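Side-chain contacts in phosphoribosylaminoimidazole-succinocarboxamide synthase (Saccharomyces cerevisiae, PDB 2CNQ), which catalyses the ATP-dependent joining of L-aspartate to carboxyaminoimidazole ribotide, giving SAICAR in de novo purine biosynthesis: residues 22-25 with 31-34; 78-81 with 87-90. All blocks are in the same frame, centred on the assembly; numbering follows the deposited sequence.

Contact 1: residues 22-25 with 31-34; sequences DIYE and LLFV. With ADP (adenosine-5'-diphosphate), chain B.
Ile23 and Phe33 lie side by side on neighbouring antiparallel strands, and both reach the ribose of ADP. Followed outward in the conformer described, one of two, Ile23 shows how one side chain can serve strand and ligand at once. Its CB lies near the backbone, 4.1 Å from Leu32 O. At CB the side chain divides. CG2 goes to the Leu31 side, meeting Leu31 CD1 at 3.9 Å, while CG1, set beside the backbone N (chi1 -55°), runs alongside the Phe33 ring and comes 4.0 Å from Phe33 CD2. The side chain then runs extended, and Ile23 CD1 ends 3.2 Å from O4' of the ADP sugar. Phe33 arrives from the partner strand pointing the same way; O4' lies in the plane of its ring, at the edge, 3.4 Å from Phe33 CE2, and His75 meets the ring edge-to-face. Leu31 completes the row, its CD1 touching the adenine at C2 (3.7 Å).

The strands form a beta hairpin, 21-25 with 30-35, in the middle of a four-stranded antiparallel sheet whose outer members are 14-17 and 106-110. Ile23-Phe33 and Glu25-Leu31 are non-hydrogen-bonded pairs, their side chains on the nucleotide face. The hydrogen-bonded pairs, Asp22-Val34 and Tyr24-Leu32, alternate with them, and each is closed by two backbone bonds; the straightest, Tyr24 N to Leu32 O, is 2.9 Å long with an angle of 167° at the hydrogen.

Side chains of these latter pairs occupy the other face. Tyr24 and Leu32 lie side by side, CB to CB at 4.0 Å, and Val34 CG2 approaches the edge of the tyrosine ring. Asp22 forms salt bridges with Arg17 through OD1 and Arg38 through OD2; OD1 also hydrogen-bonds the Thr6 hydroxyl, which bonds Tyr24 OH as well.

Contact 2: residues 78-81 with 87-90; sequences DIAP and DYLP
The hydroxyl of Tyr88 accepts a hydrogen bond from the backbone of Ala80: N to OH is 2.8 Å, and the angle of 170° at the hydrogen makes it nearly straight. Ala80 CB stands beside the same oxygen, 3.3 Å from OH, so the phenol is met by both the amide and the methyl of one residue. A second hold acts on the ring. In the conformer described, one of two, Ile79 CD1 lies over one face in a CH-pi contact, 3.9 Å from the Tyr88 centroid and 16° off the ring normal, displaced toward Tyr88 CD1 and CE1. The bend at the end of the isoleucine (chi2 -53°) carries that methyl over the ring, while CG2 meets Tyr88 CE1 at 3.9 Å. The two side chains run past each other in opposite directions, so that Tyr88 is met both at its oxygen and over one face.

Ile79 also touches the nucleotide bound here, modelled as adenosine monophosphate and as aminoimidazole carboxamide ribonucleotide, and so lines that pocket. Both segments belong to the irregular connection between strand 73-74 and helix 96-102, where Ile79 and Tyr88 pack on Leu108 of strand 106-110.

Contact 1 is buried and repetitive, its backbones paired by regular hydrogen bonds and its side chains sorted onto two faces; contact 2 lies at the surface, with no strand pairing, and depends largely on one aromatic side chain reaching across a loop. Each borders a nucleotide, but not the same one: 22-25 with 31-34 helps line an ADP pocket, whereas 78-81 contributes to a separate site for a monophosphate nucleotide. Strand 106-110 is common to both, flanking the hairpin and packing against the loop. They also meet directly, where Leu32 CD1 lies 4.1 Å from Leu89 CD1.

Contact 1: residues 22-25 with 31-34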
loop_
_atom_site.group_PDB
_atom_site.type_symbol
_atom_site.label_atom_id
_atom_site.label_comp_id
_atom_site.label_asym_id
_atom_site.label_seq_id
_atom_site.Cartn_x
_atom_site.Cartn_y
_atom_site.Cartn_z
ATOM N N ASP A 22 -10.572 5.199 -6.879
ATOM C CA ASP A 22 -11.349 6.261 -7.489
ATOM C C ASP A 22 -11.517 7.286 -6.414
ATOM O O ASP A 22 -11.947 6.959 -5.324
ATOM C CB ASP A 22 -12.697 5.782 -7.968
ATOM C CG ASP A 22 -12.643 4.818 -9.085
ATOM O OD1 ASP A 22 -13.742 4.470 -9.582
ATOM O OD2 ASP A 22 -11.572 4.410 -9.531
ATOM N N ILE A 23 -11.154 8.506 -6.721
ATOM C CA ILE A 23 -11.037 9.523 -5.707
ATOM C C ILE A 23 -11.917 10.656 -6.099
ATOM O O ILE A 23 -11.739 11.208 -7.175
ATOM C CB ILE A 23 -9.624 9.940 -5.562
ATOM C CG1 ILE A 23 -8.754 8.715 -5.279
ATOM C CG2 ILE A 23 -9.492 10.974 -4.445
ATOM C CD1 ILE A 23 -7.355 9.001 -5.274
ATOM N N TYR A 24 -12.851 10.990 -5.254
ATOM C CA TYR A 24 -13.789 12.046 -5.525
ATOM C C TYR A 24 -13.603 13.152 -4.535
ATOM O O TYR A 24 -13.171 12.940 -3.409
ATOM C CB TYR A 24 -15.206 11.530 -5.405
ATOM C CG TYR A 24 -15.530 10.514 -6.435
ATOM C CD1 TYR A 24 -16.102 10.884 -7.628
ATOM C CD2 TYR A 24 -15.234 9.187 -6.232
ATOM C CE1 TYR A 24 -16.401 9.964 -8.573
ATOM C CE2 TYR A 24 -15.522 8.259 -7.180
ATOM C CZ TYR A 24 -16.081 8.656 -8.351
ATOM O OH TYR A 24 -16.394 7.770 -9.329
ATOM N N GLU A 25 -14.025 14.332 -4.925
ATOM C CA GLU A 25 -13.970 15.471 -4.055
ATOM C C GLU A 25 -15.241 15.603 -3.317
ATOM O O GLU A 25 -16.294 15.822 -3.908
ATOM C CB GLU A 25 -13.738 16.711 -4.871
ATOM C CG GLU A 25 -13.909 17.965 -4.083
ATOM C CD GLU A 25 -13.585 19.146 -4.917
ATOM O OE1 GLU A 25 -12.455 19.234 -5.465
ATOM O OE2 GLU A 25 -14.481 19.955 -5.101
ATOM N N LEU A 31 -11.690 14.149 0.524
ATOM C CA LEU A 31 -11.808 13.234 -0.574
ATOM C C LEU A 31 -12.557 12.024 -0.123
ATOM O O LEU A 31 -12.451 11.574 0.993
ATOM C CB LEU A 31 -10.450 12.792 -1.038
ATOM C CG LEU A 31 -9.540 13.893 -1.481
ATOM C CD1 LEU A 31 -8.161 13.307 -1.668
ATOM C CD2 LEU A 31 -10.031 14.551 -2.725
ATOM N N LEU A 32 -13.285 11.463 -1.067
ATOM C CA LEU A 32 -13.868 10.146 -0.973
ATOM C C LEU A 32 -12.903 9.238 -1.701
ATOM O O LEU A 32 -12.700 9.349 -2.889
ATOM C CB LEU A 32 -15.232 10.151 -1.608
ATOM C CG LEU A 32 -15.890 8.824 -1.758
ATOM C CD1 LEU A 32 -16.086 8.210 -0.422
ATOM C CD2 LEU A 32 -17.175 8.959 -2.524
ATOM N N PHE A 33 -12.270 8.366 -0.941
ATOM C CA PHE A 33 -11.120 7.625 -1.385
ATOM C C PHE A 33 -11.562 6.176 -1.508
ATOM O O PHE A 33 -11.645 5.483 -0.514
ATOM C CB PHE A 33 -10.086 7.831 -0.278
ATOM C CG PHE A 33 -8.702 7.418 -0.611
ATOM C CD1 PHE A 33 -8.128 6.322 -0.012
ATOM C CD2 PHE A 33 -7.952 8.163 -1.436
ATOM C CE1 PHE A 33 -6.810 6.015 -0.251
ATOM C CE2 PHE A 33 -6.628 7.869 -1.674
ATOM C CZ PHE A 33 -6.079 6.780 -1.079
ATOM N N VAL A 34 -11.904 5.790 -2.708
ATOM C CA VAL A 34 -12.581 4.543 -2.926
ATOM C C VAL A 34 -11.607 3.557 -3.491
ATOM O O VAL A 34 -11.094 3.759 -4.566
ATOM C CB VAL A 34 -13.764 4.687 -3.878
ATOM C CG1 VAL A 34 -14.528 3.392 -3.866
ATOM C CG2 VAL A 34 -14.640 5.847 -3.488
HETATM P PB ADP B . -1.769 4.879 -7.709
HETATM O O1B ADP B . -1.148 3.997 -6.729
HETATM O O2B ADP B . -0.951 6.067 -7.995
HETATM O O3B ADP B . -2.190 4.310 -8.973
HETATM P PA ADP B . -4.147 4.736 -6.137
HETATM O O1A ADP B . -3.492 4.050 -5.021
HETATM O O2A ADP B . -5.065 3.997 -6.987
HETATM O O3A ADP B . -3.081 5.466 -7.033
HETATM O "O5'" ADP B . -4.943 5.987 -5.622
HETATM C "C5'" ADP B . -4.579 6.790 -4.523
HETATM C "C4'" ADP B . -4.084 8.115 -5.020
HETATM O "O4'" ADP B . -4.432 9.069 -4.019
HETATM C "C3'" ADP B . -2.594 8.198 -5.150
HETATM O "O3'" ADP B . -2.246 9.191 -6.083
HETATM C "C2'" ADP B . -2.180 8.685 -3.788
HETATM O "O2'" ADP B . -0.912 9.260 -3.759
HETATM C "C1'" ADP B . -3.255 9.669 -3.520
HETATM N N9 ADP B . -3.500 9.989 -2.146
HETATM C C8 ADP B . -3.463 9.149 -1.110
HETATM N N7 ADP B . -3.834 9.710 0.011
HETATM C C5 ADP B . -4.118 10.979 -0.323
HETATM C C6 ADP B . -4.596 12.104 0.388
HETATM N N6 ADP B . -4.868 12.033 1.675
HETATM N N1 ADP B . -4.707 13.268 -0.242
HETATM C C2 ADP B . -4.471 13.321 -1.549
HETATM N N3 ADP B . -4.099 12.322 -2.335
HETATM C C4 ADP B . -3.918 11.163 -1.704
#

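Contact 2: residues 78-81 with 87-90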
loop_
_atom_site.group_PDB
_atom_site.type_symbol
_atom_site.label_atom_id
_atom_site.label_comp_id
_atom_site.label_asym_id
_atom_site.label_seq_id
_atom_site.Cartn_x
_atom_site.Cartn_y
_atom_site.Cartn_z
ATOM N N ASP A 78 -12.250 12.028 10.879
ATOM C CA ASP A 78 -13.026 11.487 11.961
ATOM C C ASP A 78 -14.470 11.285 11.531
ATOM O O ASP A 78 -15.115 12.152 10.946
ATOM C CB ASP A 78 -13.000 12.446 13.130
ATOM C CG ASP A 78 -11.646 12.546 13.766
ATOM O OD1 ASP A 78 -10.738 11.758 13.420
ATOM O OD2 ASP A 78 -11.488 13.421 14.637
ATOM N N ILE A 79 -14.973 10.115 11.792
ATOM C CA ILE A 79 -16.368 9.871 11.559
ATOM C C ILE A 79 -16.946 9.897 12.977
ATOM O O ILE A 79 -16.462 9.143 13.822
ATOM C CB ILE A 79 -16.524 8.536 10.820
ATOM C CG1 ILE A 79 -15.850 8.587 9.439
ATOM C CG2 ILE A 79 -17.989 8.195 10.621
ATOM C CD1 ILE A 79 -16.291 9.738 8.599
ATOM N N ALA A 80 -17.924 10.771 13.257
ATOM C CA ALA A 80 -18.507 10.801 14.571
ATOM C C ALA A 80 -19.024 9.446 14.967
ATOM O O ALA A 80 -19.362 8.622 14.137
ATOM C CB ALA A 80 -19.604 11.802 14.607
ATOM N N PRO A 81 -19.116 9.221 16.262
ATOM C CA PRO A 81 -19.573 7.959 16.747
ATOM C C PRO A 81 -20.895 7.613 16.160
ATOM O O PRO A 81 -21.781 8.439 16.130
ATOM C CB PRO A 81 -19.674 8.198 18.251
ATOM C CG PRO A 81 -18.674 9.219 18.537
ATOM C CD PRO A 81 -18.736 10.118 17.365
ATOM N N ASP A 87 -22.945 9.171 6.049
ATOM C CA ASP A 87 -23.489 10.325 6.732
ATOM C C ASP A 87 -22.784 11.577 6.343
ATOM O O ASP A 87 -23.333 12.640 6.505
ATOM C CB ASP A 87 -23.420 10.119 8.213
ATOM C CG ASP A 87 -24.298 9.013 8.644
ATOM O OD1 ASP A 87 -25.474 9.003 8.223
ATOM O OD2 ASP A 87 -23.831 8.133 9.349
ATOM N N TYR A 88 -21.566 11.470 5.855
ATOM C CA TYR A 88 -20.720 12.556 5.469
ATOM C C TYR A 88 -20.706 12.771 3.984
ATOM O O TYR A 88 -19.941 13.570 3.498
ATOM C CB TYR A 88 -19.301 12.275 5.956
ATOM C CG TYR A 88 -19.190 12.392 7.428
ATOM C CD1 TYR A 88 -19.675 11.417 8.272
ATOM C CD2 TYR A 88 -18.571 13.474 7.987
ATOM C CE1 TYR A 88 -19.588 11.562 9.616
ATOM C CE2 TYR A 88 -18.474 13.612 9.329
ATOM C CZ TYR A 88 -18.986 12.650 10.144
ATOM O OH TYR A 88 -18.918 12.764 11.505
ATOM N N LEU A 89 -21.567 12.094 3.257
ATOM C CA LEU A 89 -21.662 12.218 1.847
ATOM C C LEU A 89 -23.027 12.687 1.496
ATOM O O LEU A 89 -23.972 12.510 2.229
ATOM C CB LEU A 89 -21.409 10.878 1.179
ATOM C CG LEU A 89 -20.010 10.339 1.388
ATOM C CD1 LEU A 89 -19.942 8.947 0.822
ATOM C CD2 LEU A 89 -18.985 11.220 0.727
ATOM N N PRO A 90 -23.167 13.272 0.321
ATOM C CA PRO A 90 -24.499 13.582 -0.169
ATOM C C PRO A 90 -25.403 12.400 -0.029
ATOM O O PRO A 90 -25.007 11.270 -0.239
ATOM C CB PRO A 90 -24.259 13.928 -1.617
ATOM C CG PRO A 90 -22.864 14.474 -1.615
ATOM C CD PRO A 90 -22.132 13.620 -0.652
#